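Long-range contacts in nitrogenase molybdenum-iron protein beta chain (Clostridium pasteurianum, PDB 4WES), which forms, together with the alpha chain, the molybdenum-iron component of nitrogenase, which reduces dinitrogen to ammonia, and binds an [8Fe-7S] cluster shared between the two chains: residues D114-I119 against V134-T139; H36-H41 against P97-V102; G297-L302 against K428-L433; R265-V270 against P423-K428. All coordinates share one frame; numbering follows the deposited sequence. Where two conformers were deposited one is given.

Contact 1 (D114-I119 against V134-T139)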
# COMPACT_ATOMS: atom_id res chain seq x y z
N ASP B 114 -43.04 -22.70 1.85
CA ASP B 114 -42.73 -24.00 1.28
C ASP B 114 -42.29 -23.84 -0.19
O ASP B 114 -43.08 -23.99 -1.12
CB ASP B 114 -44.00 -24.86 1.39
CG ASP B 114 -43.83 -26.25 0.86
OD1 ASP B 114 -42.76 -26.67 0.40
OD2 ASP B 114 -44.84 -26.97 0.95
N LEU B 115 -41.00 -23.56 -0.39
CA LEU B 115 -40.46 -23.31 -1.73
C LEU B 115 -40.66 -24.49 -2.69
O LEU B 115 -41.01 -24.32 -3.85
CB LEU B 115 -38.98 -22.92 -1.65
CG LEU B 115 -38.70 -21.44 -1.34
CD1 LEU B 115 -39.10 -20.58 -2.53
CD2 LEU B 115 -39.37 -20.93 -0.06
N PRO B 116 -40.41 -25.72 -2.22
CA PRO B 116 -40.63 -26.84 -3.14
C PRO B 116 -42.05 -26.89 -3.70
O PRO B 116 -42.23 -27.11 -4.89
CB PRO B 116 -40.36 -28.05 -2.28
CG PRO B 116 -39.38 -27.57 -1.27
CD PRO B 116 -39.79 -26.16 -0.95
N THR B 117 -43.05 -26.61 -2.88
CA THR B 117 -44.40 -26.56 -3.35
C THR B 117 -44.63 -25.41 -4.32
O THR B 117 -45.26 -25.61 -5.40
CB THR B 117 -45.40 -26.50 -2.17
OG1 THR B 117 -45.32 -27.72 -1.43
CG2 THR B 117 -46.84 -26.28 -2.66
N TYR B 118 -44.15 -24.21 -4.01
CA TYR B 118 -44.35 -23.12 -4.94
C TYR B 118 -43.72 -23.42 -6.30
O TYR B 118 -44.28 -23.10 -7.36
CB TYR B 118 -43.80 -21.80 -4.37
CG TYR B 118 -44.35 -21.35 -3.03
CD1 TYR B 118 -45.59 -21.78 -2.57
CD2 TYR B 118 -43.63 -20.46 -2.25
CE1 TYR B 118 -46.08 -21.35 -1.33
CE2 TYR B 118 -44.11 -20.03 -1.03
CZ TYR B 118 -45.32 -20.48 -0.56
OH TYR B 118 -45.77 -20.01 0.66
N ILE B 119 -42.52 -24.01 -6.28
CA ILE B 119 -41.80 -24.23 -7.51
C ILE B 119 -42.52 -25.31 -8.36
O ILE B 119 -42.63 -25.21 -9.60
CB ILE B 119 -40.33 -24.60 -7.21
CG1 ILE B 119 -39.60 -23.36 -6.71
CG2 ILE B 119 -39.64 -25.11 -8.48
CD1 ILE B 119 -38.20 -23.61 -6.19
N VAL B 134 -35.64 -23.06 -12.26
CA VAL B 134 -35.76 -22.38 -10.94
C VAL B 134 -35.28 -23.34 -9.88
O VAL B 134 -35.77 -24.46 -9.77
CB VAL B 134 -37.22 -21.98 -10.64
CG1 VAL B 134 -37.30 -21.29 -9.27
CG2 VAL B 134 -37.80 -21.07 -11.73
N ILE B 135 -34.26 -22.90 -9.13
CA ILE B 135 -33.73 -23.67 -8.04
C ILE B 135 -33.84 -22.87 -6.74
O ILE B 135 -34.12 -21.67 -6.78
CB ILE B 135 -32.26 -24.09 -8.30
CG1 ILE B 135 -31.27 -22.94 -8.22
CG2 ILE B 135 -32.15 -24.80 -9.65
CD1 ILE B 135 -29.84 -23.39 -8.16
N HIS B 136 -33.64 -23.52 -5.61
CA HIS B 136 -33.71 -22.78 -4.34
C HIS B 136 -32.81 -23.39 -3.28
O HIS B 136 -32.42 -24.56 -3.35
CB HIS B 136 -35.14 -22.72 -3.77
CG HIS B 136 -35.49 -23.86 -2.86
ND1 HIS B 136 -35.82 -25.13 -3.31
CD2 HIS B 136 -35.55 -23.90 -1.52
CE1 HIS B 136 -36.07 -25.90 -2.27
NE2 HIS B 136 -35.90 -25.19 -1.17
N THR B 137 -32.51 -22.56 -2.28
CA THR B 137 -32.04 -23.00 -0.99
C THR B 137 -32.81 -22.25 0.10
O THR B 137 -33.59 -21.37 -0.20
CB THR B 137 -30.52 -22.83 -0.81
OG1 THR B 137 -30.11 -23.45 0.40
CG2 THR B 137 -30.12 -21.39 -0.82
N ASN B 138 -32.62 -22.68 1.35
CA ASN B 138 -33.22 -22.03 2.52
C ASN B 138 -32.11 -21.41 3.35
O ASN B 138 -31.15 -22.10 3.73
CB ASN B 138 -34.00 -23.05 3.36
CG ASN B 138 -35.17 -23.63 2.61
OD1 ASN B 138 -35.05 -24.65 1.89
ND2 ASN B 138 -36.32 -22.97 2.71
N THR B 139 -32.24 -20.13 3.61
CA THR B 139 -31.17 -19.32 4.22
C THR B 139 -31.69 -18.46 5.38
O THR B 139 -31.68 -17.23 5.32
CB THR B 139 -30.49 -18.46 3.14
OG1 THR B 139 -31.46 -17.77 2.35
CG2 THR B 139 -29.65 -19.33 2.23
O HOH W 1 -39.02 -23.92 1.78
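Leu115 and Ile119 press helix 115-125 onto His136 and Val134 of strand 133-136, the last strand of a parallel sheet. The axes of helix 115-119 and strand 134-136 are antiparallel (175°) and 9.4 Å apart at closest approach, as expected where a helix of a beta-alpha-beta crossover returns over the strand that follows it. The tight part centres on the imidazole of His136. Leu115 CB stands over one face of that ring, 3.8 Å from its centroid and 18° off the normal, a CH-pi contact displaced toward the CD2 side. One helical turn on, Ile119 CD1 reaches both Val134 CG1 and His136 CB, at 4.0 Å each. Polar support comes from His136 ND1, which is hydrogen-bonded to Tyr160 of helix 146-161, a residue that also touches Ile119. The looser side lies at the start of the helix. Pro116, exposed to solvent, sends its CG obliquely to His136 CE1, and NE2 makes only a weak bond to Asn138 OD1. Here direct contact gives way to a water bridge. Asp114 caps this helix end through OD1, met by Thr117 N from above the carboxylate plane. One water accepts from both Leu115 N and Asn138 ND2, at 3.0 Å from each nitrogen.

Contact 2 (H36-H41 against P97-V102)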
# COMPACT_ATOMS: atom_id res chain seq x y z
N HIS B 36 -23.47 -18.92 -14.45
CA HIS B 36 -23.66 -18.11 -15.63
C HIS B 36 -25.16 -17.94 -15.96
O HIS B 36 -25.93 -18.92 -15.91
CB HIS B 36 -22.93 -18.77 -16.81
CG HIS B 36 -22.95 -17.97 -18.06
ND1 HIS B 36 -22.31 -16.76 -18.18
CD2 HIS B 36 -23.49 -18.22 -19.28
CE1 HIS B 36 -22.49 -16.27 -19.40
NE2 HIS B 36 -23.19 -17.16 -20.09
N ASN B 37 -25.55 -16.72 -16.33
CA ASN B 37 -26.92 -16.43 -16.76
C ASN B 37 -27.93 -16.72 -15.66
O ASN B 37 -29.07 -17.08 -15.92
CB ASN B 37 -27.28 -17.12 -18.08
CG ASN B 37 -26.53 -16.57 -19.25
OD1 ASN B 37 -25.77 -15.59 -19.12
ND2 ASN B 37 -26.73 -17.21 -20.42
N CYS B 38 -27.51 -16.51 -14.42
CA CYS B 38 -28.38 -16.67 -13.25
C CYS B 38 -28.79 -15.34 -12.66
O CYS B 38 -27.95 -14.46 -12.43
CB CYS B 38 -27.62 -17.46 -12.19
SG CYS B 38 -28.50 -17.71 -10.66
N LEU B 39 -30.09 -15.19 -12.40
CA LEU B 39 -30.55 -14.09 -11.58
C LEU B 39 -30.84 -14.62 -10.16
O LEU B 39 -31.74 -15.44 -9.97
CB LEU B 39 -31.81 -13.42 -12.15
CG LEU B 39 -32.24 -12.14 -11.46
CD1 LEU B 39 -31.18 -11.07 -11.57
CD2 LEU B 39 -33.57 -11.67 -11.99
N PRO B 40 -30.10 -14.15 -9.16
CA PRO B 40 -30.45 -14.46 -7.78
C PRO B 40 -31.81 -13.85 -7.43
O PRO B 40 -32.12 -12.74 -7.89
CB PRO B 40 -29.35 -13.79 -6.94
CG PRO B 40 -28.24 -13.51 -7.92
CD PRO B 40 -28.93 -13.25 -9.23
N HIS B 41 -32.58 -14.56 -6.60
CA HIS B 41 -33.89 -14.09 -6.16
C HIS B 41 -34.02 -14.21 -4.67
O HIS B 41 -33.82 -15.28 -4.10
CB HIS B 41 -35.01 -14.90 -6.80
CG HIS B 41 -36.36 -14.39 -6.45
ND1 HIS B 41 -36.91 -13.28 -7.04
CD2 HIS B 41 -37.22 -14.78 -5.48
CE1 HIS B 41 -38.07 -13.03 -6.47
NE2 HIS B 41 -38.29 -13.93 -5.53
N PRO B 97 -33.29 -14.57 -17.50
CA PRO B 97 -32.17 -15.40 -17.08
C PRO B 97 -32.38 -16.83 -17.60
O PRO B 97 -33.50 -17.20 -17.96
CB PRO B 97 -32.28 -15.36 -15.55
CG PRO B 97 -33.74 -15.23 -15.32
CD PRO B 97 -34.25 -14.33 -16.41
N ASP B 98 -31.32 -17.64 -17.57
CA ASP B 98 -31.46 -19.08 -17.86
C ASP B 98 -31.89 -19.85 -16.61
O ASP B 98 -32.48 -20.93 -16.70
CB ASP B 98 -30.18 -19.65 -18.44
CG ASP B 98 -29.90 -19.16 -19.84
OD1 ASP B 98 -30.80 -18.58 -20.48
OD2 ASP B 98 -28.76 -19.35 -20.30
N ILE B 99 -31.54 -19.30 -15.43
CA ILE B 99 -31.81 -19.94 -14.15
C ILE B 99 -32.08 -18.86 -13.12
O ILE B 99 -31.37 -17.86 -13.06
CB ILE B 99 -30.66 -20.89 -13.74
CG1 ILE B 99 -30.97 -21.58 -12.42
CG2 ILE B 99 -29.31 -20.20 -13.73
CD1 ILE B 99 -30.02 -22.73 -12.11
N ILE B 100 -33.13 -19.07 -12.33
CA ILE B 100 -33.42 -18.25 -11.16
C ILE B 100 -32.97 -19.05 -9.94
O ILE B 100 -33.41 -20.18 -9.75
CB ILE B 100 -34.91 -17.90 -11.07
CG1 ILE B 100 -35.38 -17.12 -12.31
CG2 ILE B 100 -35.19 -17.13 -9.79
CD1 ILE B 100 -36.86 -16.86 -12.34
N ALA B 101 -32.09 -18.46 -9.12
CA ALA B 101 -31.61 -19.14 -7.93
C ALA B 101 -32.19 -18.43 -6.70
O ALA B 101 -31.76 -17.35 -6.34
CB ALA B 101 -30.11 -19.14 -7.87
N VAL B 102 -33.18 -19.07 -6.10
CA VAL B 102 -33.94 -18.49 -4.99
C VAL B 102 -33.25 -18.79 -3.65
O VAL B 102 -32.84 -19.93 -3.39
CB VAL B 102 -35.36 -19.10 -4.96
CG1 VAL B 102 -36.14 -18.51 -3.79
CG2 VAL B 102 -36.07 -18.83 -6.27
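Asn37 ND2 donates to Asp98 OD2 over 3.0 Å, nearly straight at 169°, at the entrance to strands 38-43 and 99-104, the two inner neighbours of a four-stranded parallel sheet. The acceptor lies in the amide plane, whereas the amide meets the carboxylate from above. Lys132 holds the other carboxylate oxygen, OD1, in a salt bridge. Backbone bonds take over from here: Asn37 O receives Asp98 N at 2.8 Å, and Ile99 N only weakly. Leu39 N then bonds Ile99 O, Leu39 O accepts Ala101 N, His41 N bonds Ala101 O at 2.9 Å, and the pairing runs on to His103. That it is parallel follows from Leu39 bonding both Ile99 and Ala101, two residues apart, with strand axes 26° apart. On one face lie Cys38, Pro40, Ile99 and Ala101; Ala32 of helix 24-33 packs on Cys38, Pro40 and Ala101. The other face carries Leu39, Ile100, His41 and Val102, with Ile91 of helix 81-95 over Leu39 and Ile100. Ser67 and Ser69 hydrogen-bond the two ring nitrogens of His41, fixing its rotation, and Val102 CG1 lies at the ring edge. With its sulfur anti to the backbone N (chi1 178°), Cys38 places SG 3.5 Å from Ala101 CB.

Contact 3 (G297-L302 against K428-L433)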
# COMPACT_ATOMS: atom_id res chain seq x y z
N GLY B 297 9.10 -20.92 -4.36
CA GLY B 297 10.42 -20.50 -3.95
C GLY B 297 10.61 -19.01 -3.86
O GLY B 297 11.43 -18.54 -3.07
N GLN B 298 9.88 -18.24 -4.68
CA GLN B 298 9.88 -16.79 -4.53
C GLN B 298 9.19 -16.39 -3.22
O GLN B 298 9.63 -15.45 -2.55
CB GLN B 298 9.18 -16.13 -5.71
CG GLN B 298 9.97 -16.22 -7.02
CD GLN B 298 9.14 -15.80 -8.20
OE1 GLN B 298 7.95 -16.16 -8.31
NE2 GLN B 298 9.72 -15.03 -9.07
N LEU B 299 8.09 -17.06 -2.88
CA LEU B 299 7.46 -16.79 -1.59
C LEU B 299 8.42 -17.07 -0.44
O LEU B 299 8.57 -16.23 0.46
CB LEU B 299 6.22 -17.68 -1.44
CG LEU B 299 5.57 -17.63 -0.06
CD1 LEU B 299 5.15 -16.23 0.37
CD2 LEU B 299 4.43 -18.62 0.02
N ILE B 300 9.11 -18.20 -0.46
CA ILE B 300 10.08 -18.49 0.59
C ILE B 300 11.17 -17.43 0.60
O ILE B 300 11.59 -16.96 1.67
CB ILE B 300 10.66 -19.92 0.42
CG1 ILE B 300 9.57 -20.99 0.56
CG2 ILE B 300 11.79 -20.16 1.40
CD1 ILE B 300 8.82 -20.99 1.87
N ASP B 301 11.66 -17.07 -0.59
CA ASP B 301 12.67 -16.01 -0.68
C ASP B 301 12.21 -14.74 0.01
O ASP B 301 12.99 -14.08 0.71
CB ASP B 301 13.01 -15.75 -2.16
CG ASP B 301 14.28 -14.94 -2.33
OD1 ASP B 301 15.36 -15.56 -2.24
OD2 ASP B 301 14.17 -13.73 -2.55
N LEU B 302 10.96 -14.35 -0.23
CA LEU B 302 10.40 -13.12 0.34
C LEU B 302 10.23 -13.25 1.84
O LEU B 302 10.51 -12.30 2.58
CB LEU B 302 9.10 -12.81 -0.36
CG LEU B 302 8.35 -11.57 0.11
CD1 LEU B 302 9.18 -10.32 -0.01
CD2 LEU B 302 7.07 -11.42 -0.65
N LYS B 428 1.18 -16.99 -5.19
CA LYS B 428 1.05 -15.64 -5.70
C LYS B 428 0.35 -14.71 -4.70
O LYS B 428 0.78 -13.57 -4.45
CB LYS B 428 0.25 -15.69 -7.01
CG LYS B 428 -0.02 -14.37 -7.70
CD LYS B 428 -0.77 -14.43 -9.04
CE LYS B 428 -1.07 -13.00 -9.49
NZ LYS B 428 -2.03 -12.85 -10.62
N GLY B 429 -0.75 -15.18 -4.14
CA GLY B 429 -1.49 -14.40 -3.17
C GLY B 429 -0.71 -14.22 -1.88
O GLY B 429 -0.75 -13.16 -1.24
N ALA B 430 0.05 -15.24 -1.48
CA ALA B 430 0.88 -15.14 -0.29
C ALA B 430 1.96 -14.08 -0.45
O ALA B 430 2.24 -13.33 0.50
CB ALA B 430 1.51 -16.49 0.02
N ILE B 431 2.56 -14.01 -1.63
CA ILE B 431 3.55 -12.98 -1.92
C ILE B 431 2.92 -11.60 -1.76
O ILE B 431 3.50 -10.69 -1.14
CB ILE B 431 4.13 -13.19 -3.34
CG1 ILE B 431 5.06 -14.41 -3.32
CG2 ILE B 431 4.84 -11.94 -3.87
CD1 ILE B 431 5.43 -14.91 -4.74
N ARG B 432 1.73 -11.41 -2.32
CA ARG B 432 1.04 -10.13 -2.20
C ARG B 432 0.76 -9.78 -0.75
O ARG B 432 0.93 -8.62 -0.33
CB ARG B 432 -0.26 -10.15 -2.99
CG ARG B 432 -0.07 -10.20 -4.51
CD ARG B 432 0.22 -8.83 -5.13
NE ARG B 432 -0.76 -7.80 -4.77
CZ ARG B 432 -0.67 -6.51 -5.10
NH1 ARG B 432 0.35 -6.04 -5.81
NH2 ARG B 432 -1.63 -5.67 -4.72
N LEU B 433 0.36 -10.76 0.05
CA LEU B 433 0.11 -10.54 1.48
C LEU B 433 1.37 -10.11 2.22
O LEU B 433 1.33 -9.20 3.06
CB LEU B 433 -0.49 -11.78 2.14
CG LEU B 433 -1.96 -12.03 1.86
CD1 LEU B 433 -2.34 -13.42 2.34
CD2 LEU B 433 -2.86 -10.96 2.48
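Ile431 packs against the backbone of Leu299, its CG1 only 3.8 Å from Leu299 CA, and the rest of the contact is arranged round this pair. Helices 290-305 and 426-448 run nearly parallel here, crossing at 19° with axes 9.2 Å apart, a close helix-helix packing. Ile431 offers three separate carbons: CG1 settles against CA and CB of Leu299, CD1 reaches Gln298 CB at 4.1 Å, and CG2 meets Leu302 CD2 at 4.0 Å. Leu302 slants across the isoleucine, and its CD2 also approaches Ile431 O. Leu299 CG stands anti to the backbone N (chi1 172°), and the end of the side chain comes nearer the other helix than its CB direction suggests; both its methyls rest against Ala430 CB, with CD2 at 3.6 Å and CD1 at 3.7 Å. Polar groups are directed outside the interface: Gln298 NE2 bonds Asp209 O of the second beta subunit, and Asp301 OD2 binds an iron(II) ion together with Asp305 and with Lys61 and Glu62 of that subunit. No hydrogen bond joins the two segments. Their union therefore rests on apolar contacts between buried side chains, while Gln298 and Asp301 turn their polar ends to the second subunit.

Contact 4 (R265-V270 against P423-K428)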
# COMPACT_ATOMS: atom_id res chain seq x y z
N ARG B 265 -7.96 -26.87 3.62
CA ARG B 265 -8.01 -25.48 4.03
C ARG B 265 -8.04 -24.56 2.81
O ARG B 265 -7.49 -24.87 1.74
CB ARG B 265 -6.77 -25.17 4.81
CG ARG B 265 -6.86 -25.62 6.21
CD ARG B 265 -5.68 -25.07 7.02
NE ARG B 265 -5.93 -25.50 8.34
CZ ARG B 265 -5.07 -25.53 9.31
NH1 ARG B 265 -3.81 -25.19 9.10
NH2 ARG B 265 -5.46 -25.95 10.49
N THR B 266 -8.67 -23.41 2.99
CA THR B 266 -8.49 -22.35 2.00
C THR B 266 -6.99 -22.18 1.77
O THR B 266 -6.26 -22.05 2.75
CB THR B 266 -9.09 -21.05 2.52
OG1 THR B 266 -10.47 -21.26 2.86
CG2 THR B 266 -8.97 -19.96 1.51
N PRO B 267 -6.54 -22.15 0.50
CA PRO B 267 -5.09 -22.21 0.30
C PRO B 267 -4.45 -20.83 0.44
O PRO B 267 -4.17 -20.16 -0.56
CB PRO B 267 -4.95 -22.82 -1.13
CG PRO B 267 -6.23 -22.46 -1.79
CD PRO B 267 -7.28 -22.57 -0.70
N ILE B 268 -4.23 -20.42 1.69
CA ILE B 268 -3.52 -19.19 2.04
C ILE B 268 -2.26 -19.57 2.78
O ILE B 268 -2.33 -20.28 3.79
CB ILE B 268 -4.40 -18.24 2.88
CG1 ILE B 268 -5.65 -17.82 2.11
CG2 ILE B 268 -3.59 -17.03 3.34
CD1 ILE B 268 -6.67 -17.08 2.95
N GLY B 269 -1.12 -19.07 2.31
CA GLY B 269 0.17 -19.32 2.94
C GLY B 269 0.88 -20.54 2.42
O GLY B 269 0.50 -21.13 1.40
N VAL B 270 1.91 -20.95 3.16
CA VAL B 270 2.80 -22.01 2.68
C VAL B 270 2.14 -23.37 2.80
O VAL B 270 1.90 -24.05 1.79
CB VAL B 270 4.17 -21.99 3.39
CG1 VAL B 270 5.08 -23.08 2.84
CG2 VAL B 270 4.85 -20.62 3.29
N PRO B 423 -5.38 -11.71 -5.76
CA PRO B 423 -5.68 -12.89 -4.98
C PRO B 423 -4.98 -12.84 -3.63
O PRO B 423 -3.92 -12.20 -3.52
CB PRO B 423 -5.07 -14.02 -5.82
CG PRO B 423 -3.91 -13.38 -6.51
CD PRO B 423 -4.40 -11.97 -6.82
N LYS B 424 -5.58 -13.51 -2.64
CA LYS B 424 -4.92 -13.84 -1.40
C LYS B 424 -4.48 -15.28 -1.31
O LYS B 424 -3.72 -15.61 -0.40
CB LYS B 424 -5.82 -13.49 -0.18
CG LYS B 424 -7.09 -14.38 -0.08
CD LYS B 424 -8.04 -14.13 1.10
CE LYS B 424 -9.52 -14.00 0.67
NZ LYS B 424 -10.33 -13.35 1.73
N VAL B 425 -4.99 -16.13 -2.20
CA VAL B 425 -4.67 -17.54 -2.19
C VAL B 425 -3.46 -17.87 -3.06
O VAL B 425 -3.04 -17.09 -3.92
CB VAL B 425 -5.88 -18.38 -2.66
CG1 VAL B 425 -7.05 -18.19 -1.72
CG2 VAL B 425 -6.25 -18.11 -4.12
N GLY B 426 -2.94 -19.07 -2.87
CA GLY B 426 -1.81 -19.54 -3.63
C GLY B 426 -0.50 -18.92 -3.23
O GLY B 426 -0.42 -18.08 -2.33
N TYR B 427 0.59 -19.35 -3.87
CA TYR B 427 1.88 -18.72 -3.62
C TYR B 427 1.85 -17.27 -4.08
O TYR B 427 2.42 -16.40 -3.40
CB TYR B 427 3.00 -19.51 -4.30
CG TYR B 427 2.99 -20.98 -3.92
CD1 TYR B 427 3.16 -21.40 -2.61
CD2 TYR B 427 2.82 -21.97 -4.88
CE1 TYR B 427 3.13 -22.75 -2.24
CE2 TYR B 427 2.79 -23.30 -4.54
CZ TYR B 427 2.95 -23.69 -3.23
OH TYR B 427 2.90 -25.02 -2.91
N LYS B 428 1.18 -16.99 -5.19
CA LYS B 428 1.05 -15.64 -5.70
C LYS B 428 0.35 -14.71 -4.70
O LYS B 428 0.78 -13.57 -4.45
CB LYS B 428 0.25 -15.69 -7.01
CG LYS B 428 -0.02 -14.37 -7.70
CD LYS B 428 -0.77 -14.43 -9.04
CE LYS B 428 -1.07 -13.00 -9.49
NZ LYS B 428 -2.03 -12.85 -10.62
O HOH W 2 -1.70 -17.44 0.03
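Tyr427 and Val270 meet at the tyrosine ring, where Val270 O comes obliquely to CE1 at 4.4 Å. The puckered ring of Pro267 lies side by side with Val425, its CG 4.2 Å from Val425 CB. Pro267 is the centre of an inverse gamma turn, closed by Ile268 N on Thr266 O, and this turn presents its carbonyl to the other segment. Gly426 N takes that oxygen at 2.8 Å, nearly in line with the C=O bond (165°), the one direct hydrogen bond across the contact. A water adds a second link, accepting from Gly269 N at 2.9 Å and donating to Lys424 O and Gly426 O, so it joins three backbone groups. Beside it, the Ile268 side chain crosses that of Lys424 obliquely, CD1 3.7 Å from Lys424 CD, and CG1 touches Val425 CG1. Gly426 has positive phi, which favours glycine; at Gly269, the N-cap of helix 270-284, a CB would jam against the preceding carbonyl O (phi 90°, psi -167°). Around the join, Lys424 forms a salt bridge to Glu323 of helix 321-333, and Tyr427 OH bonds Asp274 of helix 270-284. Tyr427 also packs on Ile292 of helix 290-305, and on Trp519 of the alpha chain.

The contacts fall into two pairs on opposite sides of the chain's centre. Contacts 1 and 2, centres about 13 Å apart, share one parallel sheet: Ile135 O to Val102 N (2.8 Å) and Thr137 N to Val102 O (2.9 Å) are probable hydrogen bonds between their strands. The [8Fe-7S] cluster is about 13 Å from the Leu115 side chain and about 12 Å from that of Val102. Contacts 3 and 4, centres about 10 Å apart, share Lys428 and helix 426-448, and Leu299 CD2 packs on Val270 CG2 at 3.9 Å. In contact 3 the Leu302 side chain is about 7 Å from a bound iron(II) ion, which Asp301 ligates. Contacts 2 and 3 are about 38 Å apart between centres.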